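PDB 4UMG: protein LIN-41, which controls the onset of developmental plasticity in Caenorhabditis elegans as a TRIM-NHL protein, here represented by its filamin domain. Local coordinates for residues N9-V13 against Y29-A35; T70-A75 against E86-T90; A20-T26 against Y101-E106; I78-G82 against I105-Y109. All coordinates share one frame. Numbering follows the deposited sequence.

Interaction 1 (N9-V13 against Y29-A35)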
loop_
_atom_site.group_PDB
_atom_site.type_symbol
_atom_site.label_atom_id
_atom_site.label_comp_id
_atom_site.label_asym_id
_atom_site.label_seq_id
_atom_site.Cartn_x
_atom_site.Cartn_y
_atom_site.Cartn_z
ATOM N N ASN A 9 -13.249 -4.393 -2.491
ATOM C CA ASN A 9 -13.203 -3.949 -3.876
ATOM C C ASN A 9 -11.979 -3.105 -4.204
ATOM O O ASN A 9 -11.762 -2.777 -5.378
ATOM C CB ASN A 9 -14.481 -3.161 -4.274
ATOM C CG ASN A 9 -15.745 -4.022 -4.288
ATOM O OD1 ASN A 9 -15.711 -5.264 -4.178
ATOM N ND2 ASN A 9 -16.896 -3.387 -4.391
ATOM N N SER A 10 -11.237 -2.688 -3.172
ATOM C CA SER A 10 -10.017 -1.873 -3.301
ATOM C C SER A 10 -8.803 -2.784 -3.476
ATOM O O SER A 10 -8.762 -3.877 -2.906
ATOM C CB SER A 10 -9.858 -0.935 -2.108
ATOM O OG SER A 10 -10.994 -0.083 -2.095
ATOM N N SER A 11 -7.827 -2.370 -4.291
ATOM C CA SER A 11 -6.678 -3.230 -4.549
ATOM C C SER A 11 -5.436 -2.458 -4.917
ATOM O O SER A 11 -5.527 -1.323 -5.380
ATOM C CB SER A 11 -6.995 -4.170 -5.715
ATOM O OG SER A 11 -7.343 -3.418 -6.865
ATOM N N ILE A 12 -4.289 -3.128 -4.842
ATOM C CA ILE A 12 -3.017 -2.544 -5.290
ATOM C C ILE A 12 -2.996 -2.666 -6.818
ATOM O O ILE A 12 -3.417 -3.696 -7.363
ATOM C CB ILE A 12 -1.811 -3.267 -4.634
ATOM C CG1 ILE A 12 -1.836 -3.156 -3.088
ATOM C CG2 ILE A 12 -0.474 -2.786 -5.237
ATOM C CD1 ILE A 12 -1.000 -4.237 -2.332
ATOM N N VAL A 13 -2.518 -1.618 -7.497
ATOM C CA VAL A 13 -2.408 -1.563 -8.960
ATOM C C VAL A 13 -1.113 -2.283 -9.385
ATOM O O VAL A 13 -0.014 -1.809 -9.088
ATOM C CB VAL A 13 -2.464 -0.100 -9.475
ATOM C CG1 VAL A 13 -2.304 -0.027 -11.001
ATOM C CG2 VAL A 13 -3.754 0.585 -9.044
ATOM N N TYR A 29 0.769 2.046 -5.875
ATOM C CA TYR A 29 -0.503 2.700 -6.169
ATOM C C TYR A 29 -1.644 1.790 -5.790
ATOM O O TYR A 29 -1.574 0.596 -6.061
ATOM C CB TYR A 29 -0.596 3.080 -7.649
ATOM C CG TYR A 29 0.369 4.178 -8.016
ATOM C CD1 TYR A 29 0.090 5.506 -7.710
ATOM C CD2 TYR A 29 1.592 3.887 -8.612
ATOM C CE1 TYR A 29 0.962 6.527 -8.070
ATOM C CE2 TYR A 29 2.492 4.899 -8.941
ATOM C CZ TYR A 29 2.176 6.217 -8.659
ATOM O OH TYR A 29 3.041 7.231 -8.997
ATOM N N VAL A 30 -2.651 2.342 -5.087
ATOM C CA VAL A 30 -3.839 1.621 -4.605
ATOM C C VAL A 30 -5.107 2.222 -5.228
ATOM O O VAL A 30 -5.278 3.440 -5.253
ATOM C CB VAL A 30 -3.890 1.599 -3.054
ATOM C CG1 VAL A 30 -5.133 0.877 -2.536
ATOM C CG2 VAL A 30 -2.627 0.964 -2.474
ATOM N N GLN A 31 -5.957 1.366 -5.795
ATOM C CA GLN A 31 -7.177 1.816 -6.432
ATOM C C GLN A 31 -8.299 1.607 -5.436
ATOM O O GLN A 31 -8.551 0.468 -5.052
ATOM C CB GLN A 31 -7.409 0.963 -7.688
ATOM C CG GLN A 31 -8.565 1.400 -8.557
ATOM C CD GLN A 31 -8.353 2.743 -9.184
ATOM O OE1 GLN A 31 -8.742 3.776 -8.623
ATOM N NE2 GLN A 31 -7.837 2.750 -10.408
ATOM N N LEU A 32 -8.926 2.699 -4.978
ATOM C CA LEU A 32 -10.038 2.617 -4.036
ATOM C C LEU A 32 -11.340 2.596 -4.819
ATOM O O LEU A 32 -11.549 3.398 -5.743
ATOM C CB LEU A 32 -10.044 3.802 -3.068
ATOM C CG LEU A 32 -8.784 3.999 -2.184
ATOM C CD1 LEU A 32 -8.880 5.272 -1.401
ATOM C CD2 LEU A 32 -8.578 2.834 -1.196
ATOM N N ARG A 33 -12.189 1.655 -4.481
ATOM C CA ARG A 33 -13.501 1.501 -5.106
ATOM C C ARG A 33 -14.538 1.389 -4.021
ATOM O O ARG A 33 -14.217 0.841 -2.948
ATOM C CB ARG A 33 -13.569 0.215 -5.974
ATOM C CG ARG A 33 -12.630 0.285 -7.215
ATOM C CD ARG A 33 -12.780 -0.953 -8.091
ATOM N NE ARG A 33 -11.804 -0.987 -9.186
ATOM C CZ ARG A 33 -12.063 -0.601 -10.434
ATOM N NH1 ARG A 33 -13.262 -0.136 -10.757
ATOM N NH2 ARG A 33 -11.115 -0.649 -11.362
ATOM N N ASP A 34 -15.763 1.868 -4.282
ATOM C CA ASP A 34 -16.858 1.738 -3.309
ATOM C C ASP A 34 -17.486 0.332 -3.394
ATOM O O ASP A 34 -16.989 -0.503 -4.147
ATOM C CB ASP A 34 -17.927 2.799 -3.543
ATOM C CG ASP A 34 -18.551 2.805 -4.937
ATOM O OD1 ASP A 34 -18.602 1.729 -5.581
ATOM O OD2 ASP A 34 -18.980 3.885 -5.389
ATOM N N ALA A 35 -18.565 0.080 -2.610
ATOM C CA ALA A 35 -19.274 -1.212 -2.562
ATOM C C ALA A 35 -19.804 -1.652 -3.939
ATOM O O ALA A 35 -19.996 -2.840 -4.175
ATOM C CB ALA A 35 -20.422 -1.144 -1.560
HETATM O O HOH W 1 -9.804 -2.386 -7.369
HETATM O O HOH W 2 1.473 0.061 -7.714
#
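The segment N9-V13 runs antiparallel to Y29-A35. At its start N9 reaches across with its side-chain amide: ND2 donates to D34 O (2.9 Å) and weakly to A35 O (3.2 Å), two successive carbonyls further along than the S11-Q31 pair. Its own carbonyl O holds water 1 at 2.8 Å; that water also binds S11 OG (2.7 Å) and accepts from R33 NE (3.0 Å), so the arginine is tied in at this end while its NH1 reaches G37 O. S10 is buried, and a small hydroxyl suits the place, because S10 OG accepts a hydrogen bond from R33 N at 3.2 Å and also bonds to C6 O. S11 and Q31 form a hydrogen-bonded pair, with S11 N to Q31 O at 3.0 Å and Q31 N to S11 O at 2.8 Å. I12 sits opposite V30 in a non-hydrogen-bonded pair; both point to the sandwich interior, I12 CG1 lying 4.2 Å from V30 CG2, with I113 close to both. V13 N donates to Y29 O at 2.8 Å, and V13 CB packs 4.1 Å from Y29 CB, but water 2 takes the place of a direct V13 O to Y29 N bond (2.8 Å from each). A short first strand on strand 26-31, followed by a crossing to the other sheet as strand 19-21, is the split A strand of an immunoglobulin-like filamin repeat.

Interaction 2 (T70-A75 against E86-T90)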
loop_
_atom_site.group_PDB
_atom_site.type_symbol
_atom_site.label_atom_id
_atom_site.label_comp_id
_atom_site.label_asym_id
_atom_site.label_seq_id
_atom_site.Cartn_x
_atom_site.Cartn_y
_atom_site.Cartn_z
ATOM N N THR A 70 -9.368 11.079 3.028
ATOM C CA THR A 70 -8.851 9.706 3.013
ATOM C C THR A 70 -8.668 9.144 4.438
ATOM O O THR A 70 -7.886 8.205 4.646
ATOM C CB THR A 70 -7.582 9.609 2.151
ATOM O OG1 THR A 70 -6.611 10.552 2.619
ATOM C CG2 THR A 70 -7.865 9.824 0.665
ATOM N N SER A 71 -9.439 9.686 5.404
ATOM C CA SER A 71 -9.445 9.302 6.825
ATOM C C SER A 71 -9.833 7.835 7.087
ATOM O O SER A 71 -9.630 7.336 8.199
ATOM C CB SER A 71 -10.353 10.241 7.619
ATOM O OG SER A 71 -11.621 10.404 7.004
ATOM N N ASP A 72 -10.369 7.144 6.061
ATOM C CA ASP A 72 -10.798 5.744 6.125
ATOM C C ASP A 72 -9.706 4.763 5.692
ATOM O O ASP A 72 -9.918 3.552 5.769
ATOM C CB ASP A 72 -12.031 5.540 5.218
ATOM C CG ASP A 72 -13.302 6.221 5.684
ATOM O OD1 ASP A 72 -13.705 5.995 6.844
ATOM O OD2 ASP A 72 -13.944 6.907 4.857
ATOM N N VAL A 73 -8.558 5.268 5.222
ATOM C CA VAL A 73 -7.476 4.422 4.707
ATOM C C VAL A 73 -6.247 4.478 5.624
ATOM O O VAL A 73 -5.780 5.556 5.997
ATOM C CB VAL A 73 -7.130 4.814 3.224
ATOM C CG1 VAL A 73 -5.950 4.003 2.678
ATOM C CG2 VAL A 73 -8.339 4.660 2.312
ATOM N N GLN A 74 -5.717 3.300 5.975
ATOM C CA GLN A 74 -4.511 3.183 6.791
ATOM C C GLN A 74 -3.558 2.278 6.022
ATOM O O GLN A 74 -3.988 1.312 5.395
ATOM C CB GLN A 74 -4.851 2.540 8.143
ATOM C CG GLN A 74 -5.828 3.355 8.982
ATOM C CD GLN A 74 -6.037 2.729 10.331
ATOM O OE1 GLN A 74 -5.386 3.093 11.307
ATOM N NE2 GLN A 74 -6.938 1.762 10.413
ATOM N N ALA A 75 -2.273 2.599 6.027
ATOM C CA ALA A 75 -1.302 1.739 5.358
ATOM C C ALA A 75 -0.062 1.662 6.232
ATOM O O ALA A 75 0.390 2.690 6.751
ATOM C CB ALA A 75 -0.945 2.303 3.992
ATOM N N GLU A 86 7.934 4.664 7.868
ATOM C CA GLU A 86 6.950 5.719 7.636
ATOM C C GLU A 86 6.365 5.618 6.220
ATOM O O GLU A 86 7.113 5.585 5.243
ATOM C CB GLU A 86 7.599 7.097 7.859
ATOM C CG GLU A 86 6.647 8.282 7.714
ATOM C CD GLU A 86 5.604 8.506 8.798
ATOM O OE1 GLU A 86 5.784 8.013 9.935
ATOM O OE2 GLU A 86 4.628 9.234 8.516
ATOM N N VAL A 87 5.039 5.543 6.126
ATOM C CA VAL A 87 4.365 5.486 4.806
ATOM C C VAL A 87 3.668 6.815 4.552
ATOM O O VAL A 87 2.860 7.240 5.361
ATOM C CB VAL A 87 3.354 4.301 4.729
ATOM C CG1 VAL A 87 2.648 4.259 3.371
ATOM C CG2 VAL A 87 4.063 2.975 5.004
ATOM N N THR A 88 3.949 7.462 3.415
ATOM C CA THR A 88 3.278 8.711 3.093
ATOM C C THR A 88 2.165 8.391 2.110
ATOM O O THR A 88 2.406 7.679 1.131
ATOM C CB THR A 88 4.317 9.674 2.499
ATOM O OG1 THR A 88 5.261 10.005 3.521
ATOM C CG2 THR A 88 3.677 10.953 1.926
ATOM N N MET A 89 0.941 8.891 2.369
ATOM C CA MET A 89 -0.161 8.661 1.455
ATOM C C MET A 89 -0.629 9.981 0.863
ATOM O O MET A 89 -0.911 10.946 1.578
ATOM C CB MET A 89 -1.272 7.786 2.029
ATOM C CG MET A 89 -2.197 8.398 3.032
ATOM S SD MET A 89 -3.613 7.260 3.150
ATOM C CE MET A 89 -2.792 5.813 3.872
ATOM N N THR A 90 -0.531 10.043 -0.452
ATOM C CA THR A 90 -0.890 11.210 -1.256
ATOM C C THR A 90 -2.158 10.879 -2.017
ATOM O O THR A 90 -2.120 9.951 -2.837
ATOM C CB THR A 90 0.275 11.523 -2.220
ATOM O OG1 THR A 90 1.488 11.594 -1.483
ATOM C CG2 THR A 90 0.059 12.818 -3.013
#
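Apolar contacts between side chains account for nearly all of this meeting, and M89 supplies most of them. Its methyl CE lies 3.8 Å from V73 CG1 and 4.0 Å from A75 CB, while V87 CG1 approaches A75 CB at 4.1 Å. The small alanine lets the long, flexible methionine lie across strand 73-75, and the branched valines fill the flanks. The same methyl also touches backbone, with M89 CE 3.7 Å from V73 O. Between the segments there is no polar bond; within T70-A75, V73 N donates to T70 O at 3.1 Å and closes the type I turn T70-V73 before the strand. The short strand axes, 8.6 Å apart and 143° between directions, are too distant for backbone pairing. The strands of this hairpin have splayed here, 73-78 bonding to strand 107-115 and 84-91 to strand 96-101, as befits the two sheets of a filamin sandwich. With L99 alongside A75, V87 and M89, cohesion here depends on apolar burial and close fit, not on directional bonds.

Interaction 3 (A20-T26 against Y101-E106)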
loop_
_atom_site.group_PDB
_atom_site.type_symbol
_atom_site.label_atom_id
_atom_site.label_comp_id
_atom_site.label_asym_id
_atom_site.label_seq_id
_atom_site.Cartn_x
_atom_site.Cartn_y
_atom_site.Cartn_z
ATOM N N ALA A 20 11.385 -4.419 -4.708
ATOM C CA ALA A 20 11.886 -3.064 -4.605
ATOM C C ALA A 20 13.373 -3.004 -4.276
ATOM O O ALA A 20 14.021 -4.023 -4.007
ATOM C CB ALA A 20 11.050 -2.251 -3.616
ATOM N N ILE A 21 13.941 -1.822 -4.443
ATOM C CA ILE A 21 15.369 -1.621 -4.249
ATOM C C ILE A 21 15.644 -0.855 -2.972
ATOM O O ILE A 21 15.015 0.179 -2.700
ATOM C CB ILE A 21 16.008 -0.969 -5.510
ATOM C CG1 ILE A 21 15.763 -1.849 -6.774
ATOM C CG2 ILE A 21 17.504 -0.684 -5.308
ATOM C CD1 ILE A 21 16.110 -1.187 -8.144
ATOM N N ARG A 22 16.617 -1.349 -2.207
ATOM C CA ARG A 22 17.063 -0.741 -0.966
ATOM C C ARG A 22 17.491 0.697 -1.201
ATOM O O ARG A 22 18.107 1.025 -2.239
ATOM C CB ARG A 22 18.235 -1.547 -0.380
ATOM C CG ARG A 22 18.648 -1.166 1.037
ATOM C CD ARG A 22 19.868 -1.962 1.493
ATOM N NE ARG A 22 21.056 -1.695 0.679
ATOM C CZ ARG A 22 22.246 -2.252 0.886
ATOM N NH1 ARG A 22 22.420 -3.113 1.882
ATOM N NH2 ARG A 22 23.272 -1.952 0.102
ATOM N N GLU A 23 17.159 1.561 -0.229
ATOM C CA GLU A 23 17.568 2.971 -0.189
ATOM C C GLU A 23 17.095 3.794 -1.395
ATOM O O GLU A 23 17.775 4.731 -1.840
ATOM C CB GLU A 23 19.111 3.083 0.005
ATOM C CG GLU A 23 19.579 2.518 1.333
ATOM C CD GLU A 23 21.080 2.523 1.544
ATOM O OE1 GLU A 23 21.686 3.617 1.501
ATOM O OE2 GLU A 23 21.643 1.435 1.798
ATOM N N ARG A 24 15.922 3.438 -1.932
ATOM C CA ARG A 24 15.329 4.191 -3.031
ATOM C C ARG A 24 13.903 4.449 -2.568
ATOM O O ARG A 24 13.282 3.534 -2.041
ATOM C CB ARG A 24 15.302 3.362 -4.333
ATOM C CG ARG A 24 16.681 2.914 -4.828
ATOM C CD ARG A 24 17.209 3.739 -5.972
ATOM N NE ARG A 24 18.445 3.159 -6.497
ATOM C CZ ARG A 24 18.521 2.415 -7.596
ATOM N NH1 ARG A 24 17.435 2.171 -8.318
ATOM N NH2 ARG A 24 19.686 1.921 -7.990
ATOM N N GLN A 25 13.414 5.694 -2.685
ATOM C CA GLN A 25 12.026 6.020 -2.335
ATOM C C GLN A 25 11.148 5.211 -3.300
ATOM O O GLN A 25 11.365 5.254 -4.516
ATOM C CB GLN A 25 11.785 7.534 -2.501
ATOM C CG GLN A 25 12.223 8.311 -1.259
ATOM C CD GLN A 25 11.784 9.755 -1.279
ATOM O OE1 GLN A 25 11.836 10.442 -2.309
ATOM N NE2 GLN A 25 11.372 10.260 -0.122
ATOM N N THR A 26 10.231 4.420 -2.742
ATOM C CA THR A 26 9.427 3.447 -3.472
ATOM C C THR A 26 7.961 3.843 -3.413
ATOM O O THR A 26 7.495 4.235 -2.346
ATOM C CB THR A 26 9.670 2.061 -2.817
ATOM O OG1 THR A 26 11.083 1.802 -2.845
ATOM C CG2 THR A 26 8.918 0.929 -3.509
ATOM N N TYR A 101 7.325 4.896 0.519
ATOM C CA TYR A 101 8.140 4.494 1.646
ATOM C C TYR A 101 9.606 4.359 1.249
ATOM O O TYR A 101 9.927 4.249 0.066
ATOM C CB TYR A 101 7.586 3.207 2.310
ATOM C CG TYR A 101 7.863 1.959 1.506
ATOM C CD1 TYR A 101 7.060 1.610 0.419
ATOM C CD2 TYR A 101 8.891 1.089 1.865
ATOM C CE1 TYR A 101 7.292 0.440 -0.306
ATOM C CE2 TYR A 101 9.181 -0.038 1.103
ATOM C CZ TYR A 101 8.373 -0.364 0.022
ATOM O OH TYR A 101 8.625 -1.486 -0.720
ATOM N N TYR A 102 10.502 4.355 2.237
ATOM C CA TYR A 102 11.953 4.278 1.981
ATOM C C TYR A 102 12.518 3.063 2.707
ATOM O O TYR A 102 12.642 3.093 3.937
ATOM C CB TYR A 102 12.610 5.544 2.485
ATOM C CG TYR A 102 14.084 5.643 2.182
ATOM C CD1 TYR A 102 14.533 6.195 0.985
ATOM C CD2 TYR A 102 15.036 5.271 3.127
ATOM C CE1 TYR A 102 15.892 6.331 0.720
ATOM C CE2 TYR A 102 16.402 5.460 2.893
ATOM C CZ TYR A 102 16.821 6.003 1.689
ATOM O OH TYR A 102 18.158 6.161 1.415
ATOM N N PRO A 103 12.785 1.958 1.970
ATOM C CA PRO A 103 13.316 0.754 2.623
ATOM C C PRO A 103 14.819 0.890 2.837
ATOM O O PRO A 103 15.569 0.843 1.863
ATOM C CB PRO A 103 12.957 -0.367 1.654
ATOM C CG PRO A 103 12.845 0.304 0.312
ATOM C CD PRO A 103 12.644 1.773 0.511
ATOM N N SER A 104 15.253 1.071 4.100
ATOM C CA SER A 104 16.685 1.308 4.390
ATOM C C SER A 104 17.535 0.042 4.363
ATOM O O SER A 104 18.750 0.112 4.176
ATOM C CB SER A 104 16.842 2.028 5.727
ATOM O OG SER A 104 16.658 1.153 6.828
ATOM N N ILE A 105 16.909 -1.113 4.599
ATOM C CA ILE A 105 17.603 -2.388 4.679
ATOM C C ILE A 105 17.009 -3.411 3.699
ATOM O O ILE A 105 15.832 -3.326 3.322
ATOM C CB ILE A 105 17.676 -2.906 6.142
ATOM C CG1 ILE A 105 16.282 -3.204 6.743
ATOM C CG2 ILE A 105 18.486 -1.960 7.029
ATOM C CD1 ILE A 105 16.317 -4.038 8.047
ATOM N N GLU A 106 17.834 -4.384 3.300
ATOM C CA GLU A 106 17.406 -5.443 2.385
ATOM C C GLU A 106 16.552 -6.436 3.138
ATOM O O GLU A 106 16.708 -6.557 4.356
ATOM C CB GLU A 106 18.643 -6.175 1.804
ATOM C CG GLU A 106 19.680 -6.594 2.840
ATOM C CD GLU A 106 20.810 -5.604 3.089
ATOM O OE1 GLU A 106 20.564 -4.526 3.686
ATOM O OE2 GLU A 106 21.957 -5.923 2.704
HETATM O O HOH W 3 19.907 5.607 3.369
#
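At one end of the filamin sandwich, the turn between strands 19-21 and 26-31 rests on the loop joining strands 96-101 and 107-115, the loop that carries the tyrosine- and proline-containing signature familiar from filamin repeats. I21-R24 is a type II turn, with E23 in its left-handed position (60/33). T26 and Y101 form an antiparallel hydrogen-bonded pair: T26 N to Y101 O is 2.8 Å, Y101 N to T26 O 2.9 Å. The methine CB of T26 stands over the Y101 ring face, 4.1 Å from its centroid, a CH-pi contact, and T26 OG1 turns back to bond R24 O at 2.9 Å. P103, two residues after Y101, suits its place: lacking an amide hydrogen, it sets CD 3.2 Å from R24 O, while P103 O accepts from E23 N at 2.7 Å. Its ring packs inward on I129. Outside, R22 NH1 makes a salt bridge with E106 OE1 (2.9 Å), and R22 NE lies 3.4 Å from E23 OE2, attracted by charge alone. Water 3 links E23 OE1 (3.3 Å) and Y102 OH (2.7 Å). Backbone bonds thus fix the register, the rings of Y101 and P103 pack inward, and charge and water act at the exposed side.

Interaction 4 (I78-G82 against I105-Y109); sequences ISPDG and IEGSY
P80 lays its ring over the face of the Y109 ring, CD 3.7 Å from the centroid and 22° off the normal; S79 CA covers the same ring at 4.0 Å and 25°. Both are CH-pi contacts. S79-G82 is a type I turn (P80 -63/-16, D81 -98/9), closed by G82 N to S79 O at 3.1 Å, and G82 takes the glycine-favouring angles 85/6. The CA register runs in opposite senses, S79 by Y109 (4.7 Å) and P80 by S108 (5.1 Å), but turn and strand cross obliquely, without strand pairing. I105 and E106 are extended (-125/155, -76/158); G107 (124/-165) begins strand 107-109. G107 must lack a side chain, since a CB would fall 2.8 Å from P80 CG. Y109 is m (chi1 -76°, chi2 64°), which carries OH back to I105 O at 2.6 Å: a tyrosine corner, common in immunoglobulin-like domains. I105 (p, t) brings CD1 to 3.8 Å from P80 CD. Y109 CA lies 3.3 Å from I78 O, and P80 CA 3.5 Å from S108 O; water 4, near S108 O (2.8 Å) and I78 O (3.3 Å), can serve either. Cohesion thus rests on C-H groups meeting an aromatic face and carbonyls and on P80-I105 apolar packing, without direct conventional hydrogen bonds.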
loop_
_atom_site.group_PDB
_atom_site.type_symbol
_atom_site.label_atom_id
_atom_site.label_comp_id
_atom_site.label_asym_id
_atom_site.label_seq_id
_atom_site.Cartn_x
_atom_site.Cartn_y
_atom_site.Cartn_z
ATOM N N ILE A 78 6.260 -2.761 7.524
ATOM C CA ILE A 78 7.150 -3.248 8.576
ATOM C C ILE A 78 8.380 -3.763 7.902
ATOM O O ILE A 78 8.286 -4.538 6.945
ATOM C CB ILE A 78 6.501 -4.365 9.403
ATOM C CG1 ILE A 78 5.069 -3.967 9.802
ATOM C CG2 ILE A 78 7.372 -4.694 10.603
ATOM C CD1 ILE A 78 4.948 -2.487 10.563
ATOM N N SER A 79 9.558 -3.378 8.420
ATOM C CA SER A 79 10.792 -3.810 7.826
ATOM C C SER A 79 11.124 -5.257 8.295
ATOM O O SER A 79 10.406 -5.786 9.156
ATOM C CB SER A 79 11.893 -2.800 8.186
ATOM O OG SER A 79 12.295 -3.046 9.518
ATOM N N PRO A 80 12.186 -5.909 7.730
ATOM C CA PRO A 80 12.522 -7.287 8.119
ATOM C C PRO A 80 12.928 -7.498 9.583
ATOM O O PRO A 80 12.919 -8.641 10.051
ATOM C CB PRO A 80 13.686 -7.648 7.174
ATOM C CG PRO A 80 13.619 -6.664 6.082
ATOM C CD PRO A 80 13.100 -5.417 6.681
ATOM N N ASP A 81 13.272 -6.411 10.291
ATOM C CA ASP A 81 13.650 -6.474 11.716
ATOM C C ASP A 81 12.468 -6.106 12.651
ATOM O O ASP A 81 12.660 -5.968 13.867
ATOM C CB ASP A 81 14.908 -5.614 11.999
ATOM C CG ASP A 81 14.725 -4.098 11.945
ATOM O OD1 ASP A 81 13.579 -3.639 11.779
ATOM O OD2 ASP A 81 15.725 -3.371 12.117
ATOM N N GLY A 82 11.258 -5.974 12.084
ATOM C CA GLY A 82 10.075 -5.658 12.872
ATOM C C GLY A 82 9.790 -4.206 13.160
ATOM O O GLY A 82 8.789 -3.906 13.827
ATOM N N ILE A 105 16.909 -1.113 4.599
ATOM C CA ILE A 105 17.603 -2.388 4.679
ATOM C C ILE A 105 17.009 -3.411 3.699
ATOM O O ILE A 105 15.832 -3.326 3.322
ATOM C CB ILE A 105 17.676 -2.906 6.142
ATOM C CG1 ILE A 105 16.282 -3.204 6.743
ATOM C CG2 ILE A 105 18.486 -1.960 7.029
ATOM C CD1 ILE A 105 16.317 -4.038 8.047
ATOM N N GLU A 106 17.834 -4.384 3.300
ATOM C CA GLU A 106 17.406 -5.443 2.385
ATOM C C GLU A 106 16.552 -6.436 3.138
ATOM O O GLU A 106 16.708 -6.557 4.356
ATOM C CB GLU A 106 18.643 -6.175 1.804
ATOM C CG GLU A 106 19.680 -6.594 2.840
ATOM C CD GLU A 106 20.810 -5.604 3.089
ATOM O OE1 GLU A 106 20.564 -4.526 3.686
ATOM O OE2 GLU A 106 21.957 -5.923 2.704
ATOM N N GLY A 107 15.731 -7.191 2.403
ATOM C CA GLY A 107 14.948 -8.264 3.006
ATOM C C GLY A 107 13.453 -8.225 2.823
ATOM O O GLY A 107 12.909 -7.514 1.981
ATOM N N SER A 108 12.779 -9.028 3.636
ATOM C CA SER A 108 11.355 -9.268 3.539
ATOM C C SER A 108 10.498 -8.288 4.333
ATOM O O SER A 108 10.418 -8.395 5.545
ATOM C CB SER A 108 11.051 -10.704 3.959
ATOM O OG SER A 108 9.740 -11.064 3.569
ATOM N N TYR A 109 9.915 -7.305 3.648
ATOM C CA TYR A 109 9.025 -6.312 4.264
ATOM C C TYR A 109 7.586 -6.804 4.289
ATOM O O TYR A 109 7.201 -7.659 3.488
ATOM C CB TYR A 109 9.096 -4.984 3.462
ATOM C CG TYR A 109 10.361 -4.190 3.720
ATOM C CD1 TYR A 109 11.608 -4.689 3.360
ATOM C CD2 TYR A 109 10.309 -2.923 4.297
ATOM C CE1 TYR A 109 12.774 -3.954 3.573
ATOM C CE2 TYR A 109 11.476 -2.194 4.547
ATOM C CZ TYR A 109 12.701 -2.717 4.182
ATOM O OH TYR A 109 13.824 -1.979 4.373
HETATM O O HOH W 4 8.624 -7.723 7.552
#

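Overall arrangement
Interactions 1, 3 and 4 are partly buried, whereas interaction 2, mostly apolar, is a surface contact. Interactions 1 and 3 lie on opposite sides of the chain's centre, about 24 Å apart between centres, yet both engage strand 26-31: its later part in 1, its first residue in 3. Each combines strand pairing with polar side chains and bound water. Interaction 2 meets interaction 1 where L32 CD1 lies 3.8 Å from V73 CG2, and interaction 3 where E86 O lies 3.8 Å from Y101 CB. Interactions 3 and 4 share I105 and E106, so the loop and the strand start that follows it receive two turns: by backbone bonds and charge in 3, by CH-pi and apolar contacts in 4.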